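Local coordinates for protein beta-glucuronidase (Dictyoglomus thermophilum, PDB 6XXW) that probably hydrolyses beta-glucuronides as a glycoside hydrolase of family 2, a retaining family whose catalytic domain is a TIM barrel, at residues A[409-414]-A[440-445]; A[361-366]-A[393-398]; A[329-334]-A[581-586]; A[547-552]-A[587-592]. All blocks are in the same frame, centred on the assembly; numbering follows the deposited sequence.

Contact 1 of 4, residues A[409-414]-A[440-445]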
loop_
_atom_site.group_PDB
_atom_site.type_symbol
_atom_site.label_atom_id
_atom_site.label_comp_id
_atom_site.label_asym_id
_atom_site.label_seq_id
_atom_site.Cartn_x
_atom_site.Cartn_y
_atom_site.Cartn_z
ATOM N N ILE A 409 -5.916 9.642 36.902
ATOM C CA ILE A 409 -5.214 9.115 38.062
ATOM C C ILE A 409 -3.841 9.724 38.251
ATOM O O ILE A 409 -3.129 9.319 39.161
ATOM C CB ILE A 409 -5.117 7.573 38.024
ATOM C CG1 ILE A 409 -4.761 7.071 36.626
ATOM C CG2 ILE A 409 -6.435 6.954 38.514
ATOM C CD1 ILE A 409 -3.390 7.420 36.148
ATOM N N MET A 410 -3.448 10.686 37.420
ATOM C CA MET A 410 -2.125 11.303 37.502
ATOM C C MET A 410 -2.114 12.509 36.582
ATOM O O MET A 410 -2.722 12.485 35.508
ATOM C CB MET A 410 -1.005 10.326 37.096
ATOM C CG MET A 410 0.404 10.909 37.214
ATOM S SD MET A 410 1.699 9.721 37.638
ATOM C CE MET A 410 1.641 8.577 36.229
ATOM N N TRP A 411 -1.394 13.551 36.995
ATOM C CA TRP A 411 -1.167 14.721 36.159
ATOM C C TRP A 411 0.260 14.704 35.621
ATOM O O TRP A 411 1.215 14.466 36.376
ATOM C CB TRP A 411 -1.378 16.028 36.946
ATOM C CG TRP A 411 -2.710 16.148 37.657
ATOM C CD1 TRP A 411 -2.913 16.135 39.007
ATOM C CD2 TRP A 411 -4.003 16.338 37.056
ATOM N NE1 TRP A 411 -4.251 16.289 39.287
ATOM C CE2 TRP A 411 -4.943 16.421 38.110
ATOM C CE3 TRP A 411 -4.459 16.441 35.736
ATOM C CZ2 TRP A 411 -6.318 16.581 37.884
ATOM C CZ3 TRP A 411 -5.846 16.613 35.509
ATOM C CH2 TRP A 411 -6.746 16.684 36.581
ATOM N N SER A 412 0.411 15.003 34.328
ATOM C CA SER A 412 1.726 15.184 33.713
ATOM C C SER A 412 1.929 16.664 33.425
ATOM O O SER A 412 1.103 17.283 32.751
ATOM C CB SER A 412 1.871 14.373 32.426
ATOM O OG SER A 412 3.118 14.678 31.811
ATOM N N VAL A 413 3.002 17.245 33.959
ATOM C CA VAL A 413 3.167 18.690 33.810
ATOM C C VAL A 413 3.846 19.092 32.500
ATOM O O VAL A 413 3.742 20.264 32.102
ATOM C CB VAL A 413 3.933 19.311 35.001
ATOM C CG1 VAL A 413 3.168 19.091 36.323
ATOM C CG2 VAL A 413 5.351 18.785 35.093
ATOM N N ALA A 414 4.508 18.164 31.804
ATOM C CA ALA A 414 5.205 18.496 30.561
ATOM C C ALA A 414 5.640 17.220 29.851
ATOM O O ALA A 414 5.666 16.133 30.435
ATOM C CB ALA A 414 6.424 19.394 30.811
ATOM N N PRO A 440 -4.102 17.661 45.865
ATOM C CA PRO A 440 -3.268 16.703 46.603
ATOM C C PRO A 440 -3.721 15.259 46.484
ATOM O O PRO A 440 -3.102 14.401 47.115
ATOM C CB PRO A 440 -3.384 17.181 48.056
ATOM C CG PRO A 440 -4.677 17.896 48.117
ATOM C CD PRO A 440 -4.878 18.533 46.767
ATOM N N THR A 441 -4.759 14.944 45.701
ATOM C CA THR A 441 -5.318 13.595 45.688
ATOM C C THR A 441 -4.776 12.715 44.562
ATOM O O THR A 441 -5.135 11.538 44.502
ATOM C CB THR A 441 -6.856 13.634 45.596
ATOM O OG1 THR A 441 -7.269 13.970 44.264
ATOM C CG2 THR A 441 -7.464 14.628 46.594
ATOM N N ARG A 442 -3.930 13.246 43.675
ATOM C CA ARG A 442 -3.387 12.457 42.574
ATOM C C ARG A 442 -1.887 12.682 42.449
ATOM O O ARG A 442 -1.411 13.811 42.614
ATOM C CB ARG A 442 -4.053 12.811 41.227
ATOM C CG ARG A 442 -5.560 12.603 41.170
ATOM C CD ARG A 442 -6.105 13.176 39.884
ATOM N NE ARG A 442 -7.478 12.751 39.638
ATOM C CZ ARG A 442 -8.541 13.375 40.106
ATOM N NH1 ARG A 442 -8.381 14.464 40.859
ATOM N NH2 ARG A 442 -9.762 12.913 39.822
ATOM N N PRO A 443 -1.126 11.641 42.121
ATOM C CA PRO A 443 0.308 11.821 41.902
ATOM C C PRO A 443 0.586 12.692 40.687
ATOM O O PRO A 443 -0.279 12.942 39.841
ATOM C CB PRO A 443 0.823 10.393 41.686
ATOM C CG PRO A 443 -0.366 9.635 41.222
ATOM C CD PRO A 443 -1.541 10.239 41.944
ATOM N N ILE A 444 1.834 13.151 40.619
ATOM C CA ILE A 444 2.315 14.047 39.579
ATOM C C ILE A 444 3.532 13.428 38.906
ATOM O O ILE A 444 4.377 12.828 39.578
ATOM C CB ILE A 444 2.673 15.426 40.166
ATOM C CG1 ILE A 444 1.434 16.066 40.787
ATOM C CG2 ILE A 444 3.311 16.316 39.097
ATOM C CD1 ILE A 444 1.761 17.254 41.646
ATOM N N THR A 445 3.629 13.579 37.578
ATOM C CA THR A 445 4.803 13.146 36.830
ATOM C C THR A 445 5.216 14.243 35.851
ATOM O O THR A 445 4.560 15.284 35.718
ATOM C CB THR A 445 4.547 11.820 36.070
ATOM O OG1 THR A 445 5.770 11.324 35.489
ATOM C CG2 THR A 445 3.544 12.026 34.968
#

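Contact 2 of 4, residues A[361-366]-A[393-398]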
loop_
_atom_site.group_PDB
_atom_site.type_symbol
_atom_site.label_atom_id
_atom_site.label_comp_id
_atom_site.label_asym_id
_atom_site.label_seq_id
_atom_site.Cartn_x
_atom_site.Cartn_y
_atom_site.Cartn_z
ATOM N N GLU A 361 -3.399 12.601 32.559
ATOM C CA GLU A 361 -3.750 13.769 31.767
ATOM C C GLU A 361 -2.642 14.807 31.845
ATOM O O GLU A 361 -2.132 15.110 32.930
ATOM C CB GLU A 361 -5.084 14.376 32.185
ATOM C CG GLU A 361 -5.479 15.510 31.249
ATOM C CD GLU A 361 -6.955 15.781 31.262
ATOM O OE1 GLU A 361 -7.544 15.716 32.361
ATOM O OE2 GLU A 361 -7.514 16.052 30.177
ATOM N N GLU A 362 -2.271 15.341 30.684
ATOM C CA GLU A 362 -1.049 16.104 30.508
ATOM C C GLU A 362 -1.351 17.533 30.070
ATOM O O GLU A 362 -2.201 17.767 29.198
ATOM C CB GLU A 362 -0.158 15.408 29.472
ATOM C CG GLU A 362 1.172 16.062 29.237
ATOM C CD GLU A 362 2.104 15.123 28.521
ATOM O OE1 GLU A 362 2.617 14.180 29.178
ATOM O OE2 GLU A 362 2.300 15.315 27.304
ATOM N N ALA A 363 -0.643 18.479 30.682
ATOM C CA ALA A 363 -0.683 19.877 30.280
ATOM C C ALA A 363 0.045 20.075 28.953
ATOM O O ALA A 363 0.954 19.310 28.610
ATOM C CB ALA A 363 -0.044 20.747 31.364
ATOM N N PRO A 364 -0.303 21.133 28.205
ATOM C CA PRO A 364 0.250 21.297 26.850
ATOM C C PRO A 364 1.671 21.844 26.790
ATOM O O PRO A 364 2.021 22.517 25.811
ATOM C CB PRO A 364 -0.727 22.287 26.189
ATOM C CG PRO A 364 -1.742 22.628 27.209
ATOM C CD PRO A 364 -1.260 22.199 28.538
ATOM N N ALA A 365 2.496 21.560 27.802
ATOM C CA ALA A 365 3.883 22.030 27.844
ATOM C C ALA A 365 4.783 21.061 27.071
ATOM O O ALA A 365 5.644 20.362 27.611
ATOM C CB ALA A 365 4.349 22.201 29.284
ATOM N N VAL A 366 4.562 21.040 25.765
ATOM C CA VAL A 366 5.319 20.221 24.831
ATOM C C VAL A 366 5.933 21.173 23.815
ATOM O O VAL A 366 5.354 22.213 23.490
ATOM C CB VAL A 366 4.418 19.153 24.158
ATOM C CG1 VAL A 366 3.228 19.809 23.441
ATOM C CG2 VAL A 366 5.232 18.251 23.194
ATOM N N GLU A 393 -1.800 29.036 35.201
ATOM C CA GLU A 393 -3.232 29.199 34.950
ATOM C C GLU A 393 -3.811 27.961 34.272
ATOM O O GLU A 393 -4.949 27.557 34.559
ATOM C CB GLU A 393 -3.481 30.455 34.113
ATOM C CG GLU A 393 -2.984 31.725 34.809
ATOM C CD GLU A 393 -3.374 33.013 34.092
ATOM O OE1 GLU A 393 -2.780 33.313 33.036
ATOM O OE2 GLU A 393 -4.258 33.735 34.601
ATOM N N ILE A 394 -3.038 27.340 33.378
ATOM C CA ILE A 394 -3.493 26.122 32.705
ATOM C C ILE A 394 -3.752 25.010 33.718
ATOM O O ILE A 394 -4.787 24.332 33.672
ATOM C CB ILE A 394 -2.470 25.677 31.644
ATOM C CG1 ILE A 394 -2.534 26.591 30.415
ATOM C CG2 ILE A 394 -2.683 24.195 31.272
ATOM C CD1 ILE A 394 -3.917 26.777 29.861
ATOM N N MET A 395 -2.804 24.785 34.632
ATOM C CA MET A 395 -3.003 23.754 35.654
ATOM C C MET A 395 -4.254 24.032 36.481
ATOM O O MET A 395 -4.991 23.103 36.839
ATOM C CB MET A 395 -1.780 23.649 36.579
ATOM C CG MET A 395 -0.441 23.376 35.899
ATOM S SD MET A 395 -0.501 21.996 34.717
ATOM C CE MET A 395 -1.062 20.647 35.751
ATOM N N ARG A 396 -4.512 25.303 36.803
ATOM C CA ARG A 396 -5.726 25.624 37.551
ATOM C C ARG A 396 -6.974 25.307 36.735
ATOM O O ARG A 396 -7.919 24.708 37.255
ATOM C CB ARG A 396 -5.712 27.092 37.982
ATOM C CG ARG A 396 -4.531 27.440 38.870
ATOM C CD ARG A 396 -4.448 28.937 39.193
ATOM N NE ARG A 396 -3.158 29.317 39.776
ATOM C CZ ARG A 396 -2.396 30.311 39.325
ATOM N NH1 ARG A 396 -2.782 31.016 38.272
ATOM N NH2 ARG A 396 -1.241 30.599 39.918
ATOM N N GLU A 397 -6.987 25.680 35.449
ATOM C CA GLU A 397 -8.149 25.403 34.600
ATOM C C GLU A 397 -8.349 23.905 34.402
ATOM O O GLU A 397 -9.488 23.414 34.317
ATOM C CB GLU A 397 -7.979 26.068 33.232
ATOM C CG GLU A 397 -7.989 27.594 33.218
ATOM C CD GLU A 397 -7.856 28.171 31.806
ATOM O OE1 GLU A 397 -8.390 27.569 30.848
ATOM O OE2 GLU A 397 -7.224 29.236 31.652
ATOM N N LEU A 398 -7.250 23.170 34.282
ATOM C CA LEU A 398 -7.326 21.747 33.977
ATOM C C LEU A 398 -7.848 20.962 35.170
ATOM O O LEU A 398 -8.749 20.129 35.037
ATOM C CB LEU A 398 -5.943 21.252 33.558
ATOM C CG LEU A 398 -5.728 19.750 33.406
ATOM C CD1 LEU A 398 -6.655 19.171 32.345
ATOM C CD2 LEU A 398 -4.263 19.475 33.070
#

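Contact 3 of 4, residues A[329-334]-A[581-586]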
loop_
_atom_site.group_PDB
_atom_site.type_symbol
_atom_site.label_atom_id
_atom_site.label_comp_id
_atom_site.label_asym_id
_atom_site.label_seq_id
_atom_site.Cartn_x
_atom_site.Cartn_y
_atom_site.Cartn_z
ATOM N N LEU A 329 -9.225 -0.094 22.636
ATOM C CA LEU A 329 -8.457 -0.204 23.875
ATOM C C LEU A 329 -8.841 -1.463 24.645
ATOM O O LEU A 329 -7.975 -2.191 25.152
ATOM C CB LEU A 329 -8.674 1.046 24.739
ATOM C CG LEU A 329 -7.961 2.346 24.324
ATOM C CD1 LEU A 329 -8.270 3.487 25.349
ATOM C CD2 LEU A 329 -6.472 2.130 24.194
ATOM N N LYS A 330 -10.146 -1.723 24.770
ATOM C CA LYS A 330 -10.586 -2.928 25.463
ATOM C C LYS A 330 -10.218 -4.182 24.677
ATOM O O LYS A 330 -9.775 -5.178 25.266
ATOM C CB LYS A 330 -12.095 -2.865 25.723
ATOM C CG LYS A 330 -12.490 -1.920 26.866
ATOM C CD LYS A 330 -11.992 -2.414 28.235
ATOM C CE LYS A 330 -12.991 -3.358 28.901
ATOM N NZ LYS A 330 -12.556 -3.817 30.259
ATOM N N TRP A 331 -10.357 -4.139 23.344
ATOM C CA TRP A 331 -10.003 -5.288 22.502
ATOM C C TRP A 331 -8.532 -5.682 22.651
ATOM O O TRP A 331 -8.197 -6.869 22.794
ATOM C CB TRP A 331 -10.311 -4.957 21.040
ATOM C CG TRP A 331 -9.782 -5.963 20.050
ATOM C CD1 TRP A 331 -10.356 -7.146 19.705
ATOM C CD2 TRP A 331 -8.581 -5.856 19.275
ATOM N NE1 TRP A 331 -9.586 -7.793 18.758
ATOM C CE2 TRP A 331 -8.489 -7.022 18.480
ATOM C CE3 TRP A 331 -7.574 -4.896 19.184
ATOM C CZ2 TRP A 331 -7.425 -7.251 17.604
ATOM C CZ3 TRP A 331 -6.512 -5.117 18.313
ATOM C CH2 TRP A 331 -6.442 -6.292 17.537
ATOM N N ILE A 332 -7.632 -4.702 22.589
ATOM C CA ILE A 332 -6.203 -5.002 22.670
ATOM C C ILE A 332 -5.739 -5.287 24.091
ATOM O O ILE A 332 -4.621 -5.777 24.288
ATOM C CB ILE A 332 -5.430 -3.837 22.022
ATOM C CG1 ILE A 332 -4.083 -4.329 21.457
ATOM C CG2 ILE A 332 -5.242 -2.673 23.013
ATOM C CD1 ILE A 332 -3.278 -3.228 20.776
ATOM N N GLY A 333 -6.576 -5.030 25.091
ATOM C CA GLY A 333 -6.221 -5.323 26.466
ATOM C C GLY A 333 -5.512 -4.203 27.186
ATOM O O GLY A 333 -4.853 -4.454 28.205
ATOM N N ALA A 334 -5.600 -2.979 26.675
ATOM C CA ALA A 334 -5.008 -1.844 27.364
ATOM C C ALA A 334 -5.863 -1.467 28.561
ATOM O O ALA A 334 -7.071 -1.693 28.580
ATOM C CB ALA A 334 -4.884 -0.646 26.426
ATOM N N VAL A 581 1.991 -5.296 15.073
ATOM C CA VAL A 581 2.330 -5.239 16.496
ATOM C C VAL A 581 1.098 -5.113 17.390
ATOM O O VAL A 581 1.170 -5.475 18.569
ATOM C CB VAL A 581 3.313 -4.083 16.780
ATOM C CG1 VAL A 581 2.623 -2.758 16.664
ATOM C CG2 VAL A 581 3.950 -4.244 18.172
ATOM N N ALA A 582 -0.035 -4.619 16.868
ATOM C CA ALA A 582 -1.270 -4.621 17.658
ATOM C C ALA A 582 -1.621 -6.027 18.127
ATOM O O ALA A 582 -2.083 -6.220 19.257
ATOM C CB ALA A 582 -2.429 -4.041 16.847
ATOM N N HIS A 583 -1.409 -7.028 17.269
ATOM C CA HIS A 583 -1.713 -8.394 17.673
ATOM C C HIS A 583 -0.698 -8.933 18.674
ATOM O O HIS A 583 -1.073 -9.689 19.578
ATOM C CB HIS A 583 -1.812 -9.266 16.425
ATOM C CG HIS A 583 -2.746 -8.696 15.410
ATOM N ND1 HIS A 583 -4.115 -8.802 15.529
ATOM C CD2 HIS A 583 -2.518 -7.938 14.310
ATOM C CE1 HIS A 583 -4.688 -8.181 14.513
ATOM N NE2 HIS A 583 -3.743 -7.641 13.763
ATOM N N PHE A 584 0.577 -8.553 18.551
ATOM C CA PHE A 584 1.545 -8.909 19.587
ATOM C C PHE A 584 1.122 -8.343 20.942
ATOM O O PHE A 584 1.143 -9.045 21.959
ATOM C CB PHE A 584 2.946 -8.406 19.218
ATOM C CG PHE A 584 3.920 -8.456 20.373
ATOM C CD1 PHE A 584 4.560 -9.637 20.706
ATOM C CD2 PHE A 584 4.154 -7.332 21.155
ATOM C CE1 PHE A 584 5.448 -9.688 21.790
ATOM C CE2 PHE A 584 5.017 -7.381 22.242
ATOM C CZ PHE A 584 5.666 -8.561 22.557
ATOM N N LEU A 585 0.719 -7.073 20.971
ATOM C CA LEU A 585 0.327 -6.456 22.243
ATOM C C LEU A 585 -0.941 -7.092 22.806
ATOM O O LEU A 585 -1.050 -7.303 24.022
ATOM C CB LEU A 585 0.150 -4.948 22.061
ATOM C CG LEU A 585 1.446 -4.151 21.827
ATOM C CD1 LEU A 585 1.144 -2.693 21.489
ATOM C CD2 LEU A 585 2.416 -4.261 23.009
ATOM N N LYS A 586 -1.908 -7.418 21.943
ATOM C CA LYS A 586 -3.106 -8.096 22.430
ATOM C C LYS A 586 -2.751 -9.395 23.139
ATOM O O LYS A 586 -3.313 -9.709 24.196
ATOM C CB LYS A 586 -4.074 -8.377 21.277
ATOM C CG LYS A 586 -5.424 -8.987 21.702
ATOM C CD LYS A 586 -6.351 -9.136 20.499
ATOM C CE LYS A 586 -7.543 -10.044 20.790
ATOM N NZ LYS A 586 -8.470 -9.491 21.812
HETATM O O HOH W 1 -5.309 -8.578 25.224
#

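Contact 4 of 4, residues A[547-552]-A[587-592]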
loop_
_atom_site.group_PDB
_atom_site.type_symbol
_atom_site.label_atom_id
_atom_site.label_comp_id
_atom_site.label_asym_id
_atom_site.label_seq_id
_atom_site.Cartn_x
_atom_site.Cartn_y
_atom_site.Cartn_z
ATOM N N GLU A 547 4.039 0.307 30.782
ATOM C CA GLU A 547 4.520 0.384 29.403
ATOM C C GLU A 547 3.469 1.102 28.564
ATOM O O GLU A 547 2.320 0.661 28.488
ATOM C CB GLU A 547 4.832 -1.014 28.824
ATOM C CG GLU A 547 3.648 -2.011 28.773
ATOM C CD GLU A 547 4.099 -3.463 28.649
ATOM O OE1 GLU A 547 3.578 -4.179 27.763
ATOM O OE2 GLU A 547 4.972 -3.894 29.439
ATOM N N HIS A 548 3.848 2.235 27.977
ATOM C CA HIS A 548 2.994 2.954 27.046
ATOM C C HIS A 548 3.726 3.042 25.712
ATOM O O HIS A 548 4.794 3.666 25.618
ATOM C CB HIS A 548 2.632 4.348 27.577
ATOM C CG HIS A 548 1.439 4.367 28.492
ATOM N ND1 HIS A 548 0.840 5.538 28.912
ATOM C CD2 HIS A 548 0.730 3.361 29.059
ATOM C CE1 HIS A 548 -0.188 5.254 29.692
ATOM N NE2 HIS A 548 -0.274 3.939 29.806
ATOM N N ILE A 549 3.162 2.420 24.696
ATOM C CA ILE A 549 3.736 2.463 23.358
ATOM C C ILE A 549 3.334 3.773 22.690
ATOM O O ILE A 549 2.202 4.243 22.835
ATOM C CB ILE A 549 3.282 1.234 22.541
ATOM C CG1 ILE A 549 3.961 -0.054 23.043
ATOM C CG2 ILE A 549 3.614 1.398 21.048
ATOM C CD1 ILE A 549 3.386 -0.661 24.334
ATOM N N TRP A 550 4.272 4.387 21.976
ATOM C CA TRP A 550 3.989 5.514 21.095
ATOM C C TRP A 550 3.852 4.976 19.675
ATOM O O TRP A 550 4.822 4.434 19.142
ATOM C CB TRP A 550 5.132 6.525 21.138
ATOM C CG TRP A 550 4.811 7.777 20.425
ATOM C CD1 TRP A 550 5.189 8.138 19.162
ATOM C CD2 TRP A 550 4.001 8.833 20.926
ATOM N NE1 TRP A 550 4.669 9.376 18.858
ATOM C CE2 TRP A 550 3.935 9.823 19.926
ATOM C CE3 TRP A 550 3.336 9.046 22.140
ATOM C CZ2 TRP A 550 3.233 11.024 20.103
ATOM C CZ3 TRP A 550 2.627 10.238 22.315
ATOM C CH2 TRP A 550 2.578 11.204 21.300
ATOM N N ASN A 551 2.681 5.141 19.042
ATOM C CA ASN A 551 1.491 5.871 19.520
ATOM C C ASN A 551 0.311 4.925 19.335
ATOM O O ASN A 551 0.463 3.892 18.682
ATOM C CB ASN A 551 1.260 7.153 18.702
ATOM C CG ASN A 551 0.112 8.024 19.234
ATOM O OD1 ASN A 551 -1.073 7.763 18.976
ATOM N ND2 ASN A 551 0.467 9.088 19.951
ATOM N N PHE A 552 -0.852 5.275 19.891
ATOM C CA PHE A 552 -2.081 4.537 19.592
ATOM C C PHE A 552 -2.314 4.447 18.083
ATOM O O PHE A 552 -2.547 3.359 17.546
ATOM C CB PHE A 552 -3.274 5.203 20.288
ATOM C CG PHE A 552 -4.621 4.559 19.979
ATOM C CD1 PHE A 552 -5.008 3.380 20.604
ATOM C CD2 PHE A 552 -5.510 5.169 19.097
ATOM C CE1 PHE A 552 -6.246 2.795 20.336
ATOM C CE2 PHE A 552 -6.754 4.599 18.814
ATOM C CZ PHE A 552 -7.126 3.406 19.439
ATOM N N GLU A 587 -1.824 -10.167 22.566
ATOM C CA GLU A 587 -1.473 -11.450 23.159
ATOM C C GLU A 587 -0.692 -11.264 24.455
ATOM O O GLU A 587 -0.976 -11.936 25.454
ATOM C CB GLU A 587 -0.682 -12.297 22.163
ATOM C CG GLU A 587 -0.725 -13.785 22.493
ATOM C CD GLU A 587 0.573 -14.498 22.169
ATOM O OE1 GLU A 587 0.905 -15.482 22.865
ATOM O OE2 GLU A 587 1.262 -14.077 21.214
ATOM N N ARG A 588 0.292 -10.355 24.462
ATOM C CA ARG A 588 1.012 -10.055 25.695
ATOM C C ARG A 588 0.057 -9.564 26.776
ATOM O O ARG A 588 -0.005 -10.126 27.877
ATOM C CB ARG A 588 2.094 -9.006 25.429
ATOM C CG ARG A 588 2.748 -8.431 26.687
ATOM C CD ARG A 588 3.962 -7.565 26.349
ATOM N NE ARG A 588 4.482 -6.832 27.513
ATOM C CZ ARG A 588 5.267 -7.353 28.454
ATOM N NH1 ARG A 588 5.647 -8.633 28.383
ATOM N NH2 ARG A 588 5.670 -6.598 29.474
ATOM N N TRP A 589 -0.720 -8.523 26.470
ATOM C CA TRP A 589 -1.526 -7.886 27.502
ATOM C C TRP A 589 -2.684 -8.763 27.969
ATOM O O TRP A 589 -3.192 -8.551 29.073
ATOM C CB TRP A 589 -2.039 -6.543 26.997
ATOM C CG TRP A 589 -0.959 -5.493 26.893
ATOM C CD1 TRP A 589 0.289 -5.530 27.449
ATOM C CD2 TRP A 589 -1.051 -4.254 26.189
ATOM N NE1 TRP A 589 0.984 -4.373 27.132
ATOM C CE2 TRP A 589 0.173 -3.577 26.364
ATOM C CE3 TRP A 589 -2.060 -3.646 25.435
ATOM C CZ2 TRP A 589 0.418 -2.325 25.798
ATOM C CZ3 TRP A 589 -1.815 -2.404 24.875
ATOM C CH2 TRP A 589 -0.591 -1.754 25.069
ATOM N N SER A 590 -3.104 -9.750 27.171
ATOM C CA SER A 590 -4.101 -10.695 27.669
ATOM C C SER A 590 -3.533 -11.593 28.761
ATOM O O SER A 590 -4.300 -12.206 29.513
ATOM C CB SER A 590 -4.638 -11.555 26.525
ATOM O OG SER A 590 -3.686 -12.549 26.176
ATOM N N LYS A 591 -2.209 -11.690 28.855
ATOM C CA LYS A 591 -1.534 -12.503 29.854
ATOM C C LYS A 591 -1.085 -11.705 31.062
ATOM O O LYS A 591 -0.730 -12.303 32.083
ATOM C CB LYS A 591 -0.299 -13.175 29.249
ATOM C CG LYS A 591 -0.576 -14.287 28.254
ATOM C CD LYS A 591 0.743 -14.884 27.771
ATOM C CE LYS A 591 0.960 -14.658 26.288
ATOM N NZ LYS A 591 2.328 -15.083 25.856
ATOM N N LEU A 592 -1.042 -10.390 30.954
ATOM C CA LEU A 592 -0.580 -9.522 32.027
ATOM C C LEU A 592 -1.767 -9.041 32.832
ATOM O O LEU A 592 -2.695 -8.455 32.255
ATOM C CB LEU A 592 0.168 -8.318 31.462
ATOM C CG LEU A 592 1.553 -8.499 30.845
ATOM C CD1 LEU A 592 2.201 -7.129 30.715
ATOM C CD2 LEU A 592 2.424 -9.453 31.676
#

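Contact 1 of 4, residues A[409-414]-A[440-445]
Trp411 and Thr445 are joined by the shortest of three backbone hydrogen bonds, Thr445 N to Trp411 O at 2.8 Å. Flanking it, Trp411 N reaches Pro443 O at 3.1 Å and Val413 N reaches Thr445 O at the same length. These bonds make 409-414 and 444-445 parallel neighbours in the TIM barrel, the two strands of a beta-alpha-beta unit whose crossover is helix 422-438. A proline can stand at Pro443 because only its carbonyl takes part in the bonds between these segments, and its ring packs on Met410 SD.

Trp411 and Ile444 lie on the helix-facing side, where hydrophobic bulk fills the layer between strands and helices. The indole meets the aliphatic part of Arg442 obliquely, Trp411 NE1 lying 3.7 Å from Arg442 CD, while ring and guanidinium planes are 58° apart. Asp439, just before the segment, ties the two together by accepting from Trp411 NE1 and pairing with Arg442 NH1; Arg442 also donates to the carbonyls of Val408, Lys403 and His405. Farther along, Val413 CG1 packs on Ile444 CG2.

The other side carries Ser412 and Thr445, whose hydroxyls turn to Glu362 and to Val463 O. Met410 has CG anti to its backbone N (chi1 -178°), and later bends in the chain lay the sulfur against the threonine, with Met410 SD 3.9 Å from Thr445 CB.

Contact 2 of 4, residues A[361-366]-A[393-398]
Leu398 holds CG anti to its backbone N (chi1 170°), which sends CD1 off the helix against the carboxylate end of Glu361. Glu361 also starts in the anti position (chi1 -175°) and stays extended, so that the two side chains run past each other in opposite directions. The contact is strand-to-helix packing in the TIM barrel: the end of strand 358-362 and the turn after it rest on helix 385-402, which leads on to the neighbouring strand 408-415.

No hydrogen bond crosses this interface. The leucine methyl borders a buried acid, Leu398 CD1 being 3.6 Å from Glu361 OE1, while the other oxygen, OE2, forms a salt bridge with Arg401 from the same helix. A glutamate fits here because its extended chain carries the carboxylate past the leucine methyl to that arginine.

Ala363 is small enough to let the helix approach, and Met395, bent along its chain, brings SD to within 3.6 Å of Ala363 CB. Pro364 follows, a rigid apolar surface at the start of the inverse gamma turn centred on Ala365. There the Ile394 and Pro364 side chains meet at a slant, with Ile394 CG2 3.7 Å from Pro364 CD.

Contact 3 of 4, residues A[329-334]-A[581-586]
Lys586 lies across the indole of Trp331 and meets it in two ways. Its CD sits over the six-membered ring as a CH-pi contact, and Lys586 NZ is 3.9 Å from the centroid of the five-membered ring of Trp331, a cation-pi pair. Lys586 NZ also donates to Trp331 O at 2.8 Å. This is helix-to-helix packing in the outer layer of the TIM barrel, between the end of helix 319-332 and the last helix, 580-591. Lysine suits the place because its methylenes cover the ring while the bend at chi4 (66°) returns the charge to the carbonyl.

Trp331 CH2 also approaches His583 ND1; the two rings meet obliquely, in no regular stack. NE2 of this histidine is bonded to Glu525 of a second subunit, so the contact borders a subunit interface. Were Trp331 an alanine, the Lys586 chain would probably lose the ring it lies on and its ammonium the cation-pi partner, and be freer to turn.

Deeper in, Ile332 packs CD1 on Ala582 and Leu585. It stands just before Gly333, which with positive phi is the C-prime residue of a Schellman motif. Beside it, the Lys586 CA-H points at Ile332 O, with Lys586 CA and Ile332 O 3.3 Å apart.

Contact 4 of 4, residues A[547-552]-A[587-592]
Arg588, the first residue of 587-592 to touch the strand, grips Glu547 side-on with two nitrogens. Arg588 NE donates to Glu547 OE1 and Arg588 NH2 to Glu547 OE2, each at 2.8 Å through a syn lone pair, with carboxylate and guanidinium only 9° from coplanar. The salt bridge ties a barrel strand to the final helix of the TIM barrel; the axes of 547-550 and 587-591 come within 12.8 Å and run nearly antiparallel, 163° between their directions. An extended arginine suits this span, and Asp539 is a second partner for its NH2.

Next comes Trp589, whose NE1 donates to Glu547 OE1 at 2.7 Å, so OE1 accepts from Arg588 NE on its syn side and from Trp589 NE1 on its anti side. With Tyr300 OH bonded to OE2 as well, the buried charge is well compensated, which probably favours the ionised form. With a glutamine replacing Glu547 the negative charge is gone, so Arg588 would probably be left without its mate, and the amide nitrogen is likely to face one of the N-H donors, which then lacks an acceptor. Ile549 CD1 closes against the tryptophan benzo ring, 3.7 Å from Trp589 CZ2.

Finally, Leu592 lays CD1 over one face of the Arg588 guanidinium, toward its rim.

How the contacts relate
All four contacts belong to the TIM barrel domain. Contacts 1 and 2 are buried and adjoin, with centres 11 Å apart: strands 358-362 and 408-415 are neighbours in the sheet, and Ser412 N lies 2.9 Å from Glu361 O, probably a hydrogen bond. Contact 1 relies on strand pairing, whereas contact 2 is mostly apolar packing, with one carboxylate against a leucine methyl. Contacts 3 and 4 share helix 580-591, and their centres lie 6 Å apart; Trp589 of contact 4 packs against Ile332 of contact 3. Contact 4 is buried and depends on charge, while contact 3, only partly buried, touches two other subunits and uses cation-pi chemistry. Contact 3 brings together segments 247 residues apart, enclosing contacts 1 and 2 along the chain.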